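Local atomic coordinates of TbpB (Actinobacillus pleuropneumoniae, PDB entry 3HOL), a protein that probably binds host transferrin as the lipoprotein component of the bacterial transferrin receptor, serving iron acquisition. Residues I276-I281 against F359-R364; G374-I379 against A503-K508; G380-Q385 against W392-D397. All coordinates share one frame; numbering follows the deposited sequence.

Interaction 1 (I276-I281 against F359-R364); sequences IDASKI and FLQGER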
loop_
_atom_site.group_PDB
_atom_site.type_symbol
_atom_site.label_atom_id
_atom_site.label_comp_id
_atom_site.label_asym_id
_atom_site.label_seq_id
_atom_site.Cartn_x
_atom_site.Cartn_y
_atom_site.Cartn_z
ATOM N N ILE A 276 4.205 7.348 4.471
ATOM C CA ILE A 276 4.243 6.008 5.011
ATOM C C ILE A 276 5.655 5.521 5.239
ATOM O O ILE A 276 6.538 5.777 4.404
ATOM C CB ILE A 276 3.568 5.041 4.020
ATOM C CG1 ILE A 276 2.069 5.361 3.873
ATOM C CG2 ILE A 276 3.805 3.574 4.407
ATOM C CD1 ILE A 276 1.457 4.643 2.610
ATOM N N ASP A 277 5.857 4.791 6.351
ATOM C CA ASP A 277 7.042 3.932 6.483
ATOM C C ASP A 277 6.549 2.493 6.550
ATOM O O ASP A 277 5.578 2.220 7.240
ATOM C CB ASP A 277 7.832 4.241 7.776
ATOM C CG ASP A 277 8.421 5.654 7.790
ATOM O OD1 ASP A 277 8.920 6.077 6.730
ATOM O OD2 ASP A 277 8.331 6.342 8.851
ATOM N N ALA A 278 7.222 1.586 5.852
ATOM C CA ALA A 278 6.949 0.155 5.963
ATOM C C ALA A 278 8.157 -0.573 5.398
ATOM O O ALA A 278 8.362 -0.608 4.179
ATOM C CB ALA A 278 5.644 -0.257 5.181
ATOM N N SER A 279 8.995 -1.087 6.290
ATOM C CA SER A 279 10.208 -1.772 5.862
ATOM C C SER A 279 10.528 -2.898 6.798
ATOM O O SER A 279 9.955 -3.008 7.883
ATOM C CB SER A 279 11.405 -0.813 5.696
ATOM O OG SER A 279 11.607 -0.090 6.872
ATOM N N LYS A 280 11.437 -3.744 6.336
ATOM C CA LYS A 280 11.803 -4.967 6.998
ATOM C C LYS A 280 13.326 -5.059 6.979
ATOM O O LYS A 280 13.949 -4.862 5.935
ATOM C CB LYS A 280 11.144 -6.138 6.259
ATOM C CG LYS A 280 11.625 -7.543 6.663
ATOM C CD LYS A 280 10.721 -8.625 6.077
ATOM C CE LYS A 280 10.861 -8.729 4.562
ATOM N NZ LYS A 280 12.100 -9.507 4.246
ATOM N N ILE A 281 13.910 -5.332 8.142
ATOM C CA ILE A 281 15.344 -5.579 8.273
ATOM C C ILE A 281 15.549 -7.081 8.424
ATOM O O ILE A 281 15.024 -7.695 9.345
ATOM C CB ILE A 281 15.960 -4.882 9.494
ATOM C CG1 ILE A 281 15.790 -3.364 9.405
ATOM C CG2 ILE A 281 17.488 -5.287 9.632
ATOM C CD1 ILE A 281 16.072 -2.604 10.712
ATOM N N PHE A 359 10.395 -5.530 11.580
ATOM C CA PHE A 359 9.611 -4.663 10.708
ATOM C C PHE A 359 9.175 -3.418 11.473
ATOM O O PHE A 359 9.029 -3.447 12.723
ATOM C CB PHE A 359 8.387 -5.408 10.119
ATOM C CG PHE A 359 7.326 -5.747 11.140
ATOM C CD1 PHE A 359 6.336 -4.830 11.481
ATOM C CD2 PHE A 359 7.340 -6.996 11.793
ATOM C CE1 PHE A 359 5.363 -5.146 12.449
ATOM C CE2 PHE A 359 6.373 -7.324 12.771
ATOM C CZ PHE A 359 5.394 -6.409 13.102
ATOM N N LEU A 360 8.984 -2.335 10.723
ATOM C CA LEU A 360 8.362 -1.126 11.261
ATOM C C LEU A 360 7.420 -0.554 10.219
ATOM O O LEU A 360 7.806 -0.412 9.053
ATOM C CB LEU A 360 9.416 -0.073 11.641
ATOM C CG LEU A 360 8.735 1.128 12.335
ATOM C CD1 LEU A 360 9.431 1.494 13.632
ATOM C CD2 LEU A 360 8.589 2.370 11.389
ATOM N N GLN A 361 6.210 -0.207 10.640
ATOM C CA GLN A 361 5.266 0.509 9.794
ATOM C C GLN A 361 4.690 1.712 10.538
ATOM O O GLN A 361 4.431 1.639 11.724
ATOM C CB GLN A 361 4.135 -0.431 9.331
ATOM C CG GLN A 361 4.654 -1.787 8.745
ATOM C CD GLN A 361 3.569 -2.490 7.899
ATOM O OE1 GLN A 361 3.818 -2.896 6.747
ATOM N NE2 GLN A 361 2.358 -2.575 8.437
ATOM N N GLY A 362 4.476 2.818 9.835
ATOM C CA GLY A 362 3.916 3.995 10.482
ATOM C C GLY A 362 3.152 4.845 9.472
ATOM O O GLY A 362 3.466 4.825 8.269
ATOM N N GLU A 363 2.158 5.569 9.974
ATOM C CA GLU A 363 1.326 6.487 9.183
ATOM C C GLU A 363 1.773 7.889 9.562
ATOM O O GLU A 363 1.391 8.365 10.636
ATOM C CB GLU A 363 -0.157 6.281 9.575
ATOM C CG GLU A 363 -0.622 4.842 9.389
ATOM C CD GLU A 363 -1.932 4.499 10.106
ATOM O OE1 GLU A 363 -2.703 5.406 10.454
ATOM O OE2 GLU A 363 -2.177 3.292 10.323
ATOM N N ARG A 364 2.588 8.545 8.714
ATOM C CA ARG A 364 3.225 9.821 9.112
ATOM C C ARG A 364 2.232 10.880 9.465
ATOM O O ARG A 364 1.212 11.031 8.785
ATOM C CB ARG A 364 4.057 10.423 7.966
ATOM C CG ARG A 364 5.329 9.714 7.671
ATOM C CD ARG A 364 6.429 10.011 8.727
ATOM N NE ARG A 364 7.652 9.273 8.364
ATOM C CZ ARG A 364 8.780 9.819 7.905
ATOM N NH1 ARG A 364 9.798 9.014 7.600
ATOM N NH2 ARG A 364 8.900 11.145 7.747
HETATM O O HOH W 1 10.033 1.325 8.210
#
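This is an antiparallel strand pairing, closed at one end by a salt bridge between buried Asp277 and Arg364, in the C-lobe handle domain, where strand 272-282 runs beside strand 356-363. The two local axes are 172° from parallel and approach to 4.4 Å. Asp277 with Gly362 and Ser279 with Leu360 form the hydrogen-bonded pairs: Gly362 N reaches Asp277 O at 2.9 Å, and Leu360 N reaches Ser279 O at 3.1 Å. Between them, Ala278 faces Gln361 in a non-hydrogen-bonded pair, and the methyl CB of Ala278 lies 3.6 Å from Gln361 OE1. The amide nitrogen of that glutamine turns to the carbonyls of Val299 and Ala297. On the opposite face, shared by Asp277, Ser279 and Leu360, Arg364 folds back just past the strand end. Its chain bends at chi2 (-75°) and presents the NE and NH1 edge to the carboxylate. Arg364 NE donates to Asp277 OD2 at 3.0 Å, nearly in the guanidinium plane, while Arg364 NH1 donates to Asp277 OD1 at 3.2 Å; the two flat groups are 57° apart, so the side-on grip is twisted. Tyr477 also bonds Asp277 OD2, Arg274 pairs with OD1, and Asn440 takes Arg364 NH2. Nearby, a water links Ser279 OG to Leu360 O, while Gln487 is a further partner of that hydroxyl. The buried Asp277 carboxylate is probably kept ionised, its charge balanced by Arg274 and Arg364, while Tyr477, Asn440 and Gln487 add polar links from the barrel to this handle strand pair.

Interaction 2 (G374-I379 against A503-K508); sequences GNYKYI and AKQQVK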
loop_
_atom_site.group_PDB
_atom_site.type_symbol
_atom_site.label_atom_id
_atom_site.label_comp_id
_atom_site.label_asym_id
_atom_site.label_seq_id
_atom_site.Cartn_x
_atom_site.Cartn_y
_atom_site.Cartn_z
ATOM N N GLY A 374 7.577 23.497 21.514
ATOM C CA GLY A 374 7.358 22.697 22.724
ATOM C C GLY A 374 8.441 21.646 22.921
ATOM O O GLY A 374 9.138 21.287 21.972
ATOM N N ASN A 375 8.567 21.150 24.154
ATOM C CA ASN A 375 9.539 20.122 24.516
ATOM C C ASN A 375 8.815 18.920 25.084
ATOM O O ASN A 375 7.942 19.077 25.937
ATOM C CB ASN A 375 10.479 20.678 25.576
ATOM C CG ASN A 375 11.921 20.609 25.163
ATOM O OD1 ASN A 375 12.656 19.731 25.626
ATOM N ND2 ASN A 375 12.347 21.527 24.278
ATOM N N TYR A 376 9.120 17.714 24.614
ATOM C CA TYR A 376 8.391 16.562 25.128
ATOM C C TYR A 376 9.275 15.362 25.373
ATOM O O TYR A 376 10.332 15.247 24.792
ATOM C CB TYR A 376 7.227 16.160 24.208
ATOM C CG TYR A 376 6.187 17.241 23.954
ATOM C CD1 TYR A 376 5.004 17.302 24.703
ATOM C CD2 TYR A 376 6.378 18.187 22.953
ATOM C CE1 TYR A 376 4.044 18.295 24.458
ATOM C CE2 TYR A 376 5.431 19.170 22.698
ATOM C CZ TYR A 376 4.266 19.210 23.448
ATOM O OH TYR A 376 3.352 20.209 23.180
ATOM N N LYS A 377 8.801 14.478 26.243
ATOM C CA LYS A 377 9.405 13.180 26.511
ATOM C C LYS A 377 8.589 12.144 25.772
ATOM O O LYS A 377 7.363 12.198 25.828
ATOM C CB LYS A 377 9.277 12.836 27.994
ATOM C CG LYS A 377 10.249 11.784 28.491
ATOM C CD LYS A 377 11.659 12.329 28.365
ATOM C CE LYS A 377 12.581 11.797 29.420
ATOM N NZ LYS A 377 13.746 12.704 29.466
ATOM N N TYR A 378 9.258 11.203 25.101
ATOM C CA TYR A 378 8.595 10.028 24.586
ATOM C C TYR A 378 9.205 8.803 25.224
ATOM O O TYR A 378 10.416 8.749 25.469
ATOM C CB TYR A 378 8.674 9.937 23.054
ATOM C CG TYR A 378 7.907 10.983 22.273
ATOM C CD1 TYR A 378 8.288 12.334 22.294
ATOM C CD2 TYR A 378 6.834 10.612 21.458
ATOM C CE1 TYR A 378 7.577 13.290 21.556
ATOM C CE2 TYR A 378 6.132 11.553 20.711
ATOM C CZ TYR A 378 6.501 12.884 20.773
ATOM O OH TYR A 378 5.788 13.804 20.045
ATOM N N ILE A 379 8.354 7.827 25.504
ATOM C CA ILE A 379 8.742 6.565 26.139
ATOM C C ILE A 379 8.142 5.355 25.388
ATOM O O ILE A 379 6.955 5.321 25.097
ATOM C CB ILE A 379 8.237 6.473 27.632
ATOM C CG1 ILE A 379 8.768 7.625 28.487
ATOM C CG2 ILE A 379 8.608 5.115 28.262
ATOM C CD1 ILE A 379 10.284 7.671 28.617
ATOM N N ALA A 503 7.732 4.868 20.409
ATOM C CA ALA A 503 7.555 5.575 21.687
ATOM C C ALA A 503 6.339 6.498 21.659
ATOM O O ALA A 503 6.031 7.080 20.630
ATOM C CB ALA A 503 8.825 6.379 22.041
ATOM N N LYS A 504 5.681 6.632 22.809
ATOM C CA LYS A 504 4.484 7.445 22.946
ATOM C C LYS A 504 4.856 8.714 23.717
ATOM O O LYS A 504 5.628 8.634 24.668
ATOM C CB LYS A 504 3.424 6.654 23.718
ATOM C CG LYS A 504 2.190 7.458 24.063
ATOM C CD LYS A 504 1.169 7.436 22.966
ATOM C CE LYS A 504 -0.102 6.784 23.483
ATOM N NZ LYS A 504 -1.233 7.092 22.578
ATOM N N GLN A 505 4.341 9.867 23.275
ATOM C CA GLN A 505 4.474 11.146 23.990
ATOM C C GLN A 505 3.950 10.971 25.423
ATOM O O GLN A 505 3.007 10.217 25.669
ATOM C CB GLN A 505 3.713 12.267 23.259
ATOM C CG GLN A 505 4.205 13.704 23.537
ATOM C CD GLN A 505 3.313 14.775 22.885
ATOM O OE1 GLN A 505 3.628 15.325 21.812
ATOM N NE2 GLN A 505 2.196 15.072 23.531
ATOM N N GLN A 506 4.612 11.635 26.359
ATOM C CA GLN A 506 4.298 11.535 27.783
ATOM C C GLN A 506 3.715 12.847 28.289
ATOM O O GLN A 506 3.914 13.913 27.688
ATOM C CB GLN A 506 5.563 11.239 28.592
ATOM C CG GLN A 506 6.249 9.923 28.271
ATOM C CD GLN A 506 5.353 8.721 28.513
ATOM O OE1 GLN A 506 4.899 8.063 27.574
ATOM N NE2 GLN A 506 5.094 8.426 29.778
ATOM N N VAL A 507 2.991 12.753 29.398
ATOM C CA VAL A 507 2.600 13.936 30.167
ATOM C C VAL A 507 3.054 13.697 31.619
ATOM O O VAL A 507 3.107 12.543 32.068
ATOM C CB VAL A 507 1.055 14.248 30.013
ATOM C CG1 VAL A 507 0.189 13.120 30.592
ATOM C CG2 VAL A 507 0.679 15.591 30.629
ATOM N N LYS A 508 3.415 14.767 32.332
ATOM C CA LYS A 508 3.812 14.641 33.746
ATOM C C LYS A 508 2.643 14.356 34.727
ATOM O O LYS A 508 1.491 14.164 34.310
ATOM C CB LYS A 508 4.725 15.800 34.211
ATOM C CG LYS A 508 4.414 17.213 33.687
ATOM C CD LYS A 508 5.409 18.212 34.320
ATOM C CE LYS A 508 5.529 19.541 33.552
ATOM N NZ LYS A 508 4.442 20.521 33.875
HETATM O O HOH W 2 6.586 15.122 27.610
#
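Gln505 lays its side-chain amide over one face of the Tyr376 ring, with OE1 3.7 Å above the ring plane near its centre. Amide and ring planes differ by just 11°, which makes this a stacked amide-aromatic contact; its nearest approach is Tyr376 CD1 to Gln505 CD at 3.5 Å. The same glutamine serves a second tyrosine with its aliphatic part. Gln505 CB stands 3.9 Å from the Tyr378 ring centroid, a CH-pi contact over the face. An extended chain beyond CG, with CG anti to the backbone N (chi1 -156°), lets Gln505 span both rings. At the phenol tip, Tyr378 OH hydrogen-bonds to the carbonyl of Ala481, while Tyr378 CB packs on Ala503 CB at 3.7 Å. Beside Ile379, on the face away from Tyr378, Gln506 CG meets Ile379 CG1 at 3.4 Å, and these two side chains cross at about a right angle.

Direct backbone pairing runs from Ile379 and Lys504 to Lys377 and Gln506. Ile379 and Lys504 exchange two bonds, Lys504 N to Ile379 O being 2.9 Å, and Gln506 N reaches Lys377 O. Farther along, a water accepts from Lys377 N and donates to Gln506 O, replacing a direct bond where the strands diverge; their local axes are 140° apart. Strand 7-9 flanks strand 495-508 here, and Lys377 forms a salt bridge with Asp409 of strand 405-411. Apart from the N-terminal strand 7-9, strand 375-387 is the first and strand 495-508 the last strand of this sheet, and their pairing closes it, as in an antiparallel beta-barrel.

Interaction 3 (G380-Q385 against W392-D397); sequences GTWDAQ and WVATAD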
loop_
_atom_site.group_PDB
_atom_site.type_symbol
_atom_site.label_atom_id
_atom_site.label_comp_id
_atom_site.label_asym_id
_atom_site.label_seq_id
_atom_site.Cartn_x
_atom_site.Cartn_y
_atom_site.Cartn_z
ATOM N N GLY A 380 8.947 4.335 25.150
ATOM C CA GLY A 380 8.433 3.128 24.516
ATOM C C GLY A 380 9.404 1.994 24.707
ATOM O O GLY A 380 10.045 1.878 25.763
ATOM N N THR A 381 9.518 1.155 23.682
ATOM C CA THR A 381 10.354 -0.030 23.759
ATOM C C THR A 381 10.970 -0.318 22.368
ATOM O O THR A 381 10.833 0.499 21.464
ATOM C CB THR A 381 9.567 -1.208 24.373
ATOM O OG1 THR A 381 10.432 -2.322 24.544
ATOM C CG2 THR A 381 8.364 -1.643 23.516
ATOM N N TRP A 382 11.640 -1.456 22.206
ATOM C CA TRP A 382 12.283 -1.751 20.945
ATOM C C TRP A 382 12.476 -3.251 20.785
ATOM O O TRP A 382 12.285 -4.013 21.733
ATOM C CB TRP A 382 13.586 -0.945 20.806
ATOM C CG TRP A 382 14.662 -1.181 21.868
ATOM C CD1 TRP A 382 14.505 -1.239 23.234
ATOM C CD2 TRP A 382 16.069 -1.363 21.624
ATOM N NE1 TRP A 382 15.733 -1.436 23.856
ATOM C CE2 TRP A 382 16.702 -1.536 22.889
ATOM C CE3 TRP A 382 16.858 -1.384 20.457
ATOM C CZ2 TRP A 382 18.085 -1.735 23.009
ATOM C CZ3 TRP A 382 18.219 -1.585 20.569
ATOM C CH2 TRP A 382 18.828 -1.761 21.841
ATOM N N ASP A 383 12.763 -3.661 19.553
ATOM C CA ASP A 383 13.171 -5.021 19.176
ATOM C C ASP A 383 14.468 -4.851 18.380
ATOM O O ASP A 383 14.603 -3.921 17.554
ATOM C CB ASP A 383 12.118 -5.717 18.292
ATOM C CG ASP A 383 10.889 -6.141 19.051
ATOM O OD1 ASP A 383 10.979 -7.081 19.867
ATOM O OD2 ASP A 383 9.806 -5.552 18.826
ATOM N N ALA A 384 15.425 -5.734 18.633
ATOM C CA ALA A 384 16.751 -5.584 18.078
ATOM C C ALA A 384 17.539 -6.876 18.181
ATOM O O ALA A 384 17.260 -7.740 19.019
ATOM C CB ALA A 384 17.522 -4.456 18.782
ATOM N N GLN A 385 18.531 -6.982 17.314
ATOM C CA GLN A 385 19.559 -7.982 17.457
ATOM C C GLN A 385 20.907 -7.337 17.211
ATOM O O GLN A 385 21.077 -6.538 16.283
ATOM C CB GLN A 385 19.306 -9.133 16.506
ATOM C CG GLN A 385 20.209 -10.293 16.744
ATOM C CD GLN A 385 20.057 -11.311 15.654
ATOM O OE1 GLN A 385 18.986 -11.880 15.488
ATOM N NE2 GLN A 385 21.116 -11.535 14.891
ATOM N N TRP A 392 22.898 -11.003 20.856
ATOM C CA TRP A 392 22.194 -10.282 21.933
ATOM C C TRP A 392 20.902 -9.756 21.329
ATOM O O TRP A 392 20.905 -9.363 20.165
ATOM C CB TRP A 392 23.054 -9.108 22.413
ATOM C CG TRP A 392 22.432 -8.170 23.420
ATOM C CD1 TRP A 392 22.630 -8.178 24.791
ATOM C CD2 TRP A 392 21.568 -7.037 23.153
ATOM N NE1 TRP A 392 21.927 -7.144 25.375
ATOM C CE2 TRP A 392 21.269 -6.435 24.398
ATOM C CE3 TRP A 392 21.010 -6.486 21.983
ATOM C CZ2 TRP A 392 20.427 -5.310 24.510
ATOM C CZ3 TRP A 392 20.171 -5.358 22.100
ATOM C CH2 TRP A 392 19.894 -4.791 23.355
ATOM N N VAL A 393 19.821 -9.744 22.102
ATOM C CA VAL A 393 18.505 -9.308 21.595
ATOM C C VAL A 393 17.776 -8.384 22.581
ATOM O O VAL A 393 17.976 -8.441 23.824
ATOM C CB VAL A 393 17.548 -10.482 21.187
ATOM C CG1 VAL A 393 18.221 -11.463 20.192
ATOM C CG2 VAL A 393 17.031 -11.247 22.409
ATOM N N ALA A 394 16.989 -7.488 21.995
ATOM C CA ALA A 394 16.030 -6.687 22.695
ATOM C C ALA A 394 14.666 -7.206 22.247
ATOM O O ALA A 394 14.418 -7.379 21.050
ATOM C CB ALA A 394 16.216 -5.231 22.347
ATOM N N THR A 395 13.800 -7.499 23.211
ATOM C CA THR A 395 12.465 -7.986 22.918
ATOM C C THR A 395 11.412 -7.094 23.560
ATOM O O THR A 395 11.353 -7.018 24.774
ATOM C CB THR A 395 12.312 -9.395 23.446
ATOM O OG1 THR A 395 13.253 -10.219 22.769
ATOM C CG2 THR A 395 10.899 -9.932 23.200
ATOM N N ALA A 396 10.581 -6.444 22.739
ATOM C CA ALA A 396 9.610 -5.432 23.174
ATOM C C ALA A 396 8.832 -5.875 24.423
ATOM O O ALA A 396 8.270 -6.973 24.459
ATOM C CB ALA A 396 8.627 -5.076 22.023
ATOM N N ASP A 397 8.802 -5.003 25.427
ATOM C CA ASP A 397 8.095 -5.306 26.675
ATOM C C ASP A 397 7.558 -4.019 27.309
ATOM O O ASP A 397 7.845 -2.920 26.834
ATOM C CB ASP A 397 8.982 -6.139 27.623
ATOM C CG ASP A 397 10.105 -5.310 28.309
ATOM O OD1 ASP A 397 9.835 -4.314 28.981
ATOM O OD2 ASP A 397 11.284 -5.697 28.229
#
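Trp382 and Trp392 reach each other through different first torsions: Trp382 CG sits between its backbone N and carbonyl carbon (chi1 60°), whereas Trp392 CG is anti to the backbone N (chi1 174°). The Trp382 indole thereby comes beneath Ala394, whose CB stands 3.8 Å above the ring plane over its centre, a CH-pi contact. The six-membered rings of the tryptophans meet obliquely, planes 46° apart, and touch at Trp382 CH2 and Trp392 CH2, 3.6 Å apart. Each indole nitrogen is satisfied: Trp382 NE1 by the carbonyl of Phe422, and Trp392 NE1 by the carboxylate of Asp423. Ala384 CB adds to this apolar face, 3.9 Å from Ala394 CB.

The backbones pair through Ala384 and Ala394, whose reciprocal bonds include Ala394 N to Ala384 O at 3.0 Å. Beyond Ala394 the regular ladder gives way to side-chain acceptors. Ala396 N points almost straight at Asp383 OD1 (3.0 Å), arriving from above the carboxylate plane, and Asp397 N donates to Thr381 OG1 at 3.3 Å. That hydroxyl also bonds the backbone oxygen of Tyr404. These bonds hold the departing chain against residues 380-385 after the strand pairing has ended. Phe341 of the handle domain packs on Thr381, Asp383 and Ala396, while Ala499 and Phe501 of strand 495-508 lie against Trp382.

Six residues separate the segments, and together strands 375-387 and 391-394 make a beta hairpin of the C-lobe barrel sheet, with Ala384, Ala394 and the two indoles packed together, and Asp383 and Ala396 meeting the handle side.

How the interactions relate
Interactions 2 and 3 share strand 375-387 and one barrel sheet, and they touch where Ala503 CB lies 3.7 Å from Gly380 N; the hairpin of interaction 3 is nested in the loop closed by interaction 2. Interaction 1 belongs to the handle domain, earlier in the chain, with nearest atoms about 8 Å from interaction 2 and about 7 Å from interaction 3. It is buried, its centre about 11 Å from the chain's centre, and combines a regular backbone ladder with charge pairing. The barrel contacts are partly buried, their centres about 30 and 26 Å from the chain's centre: amide-aromatic stacking marks the former, tryptophan packing and side-chain capture of backbone amides the latter.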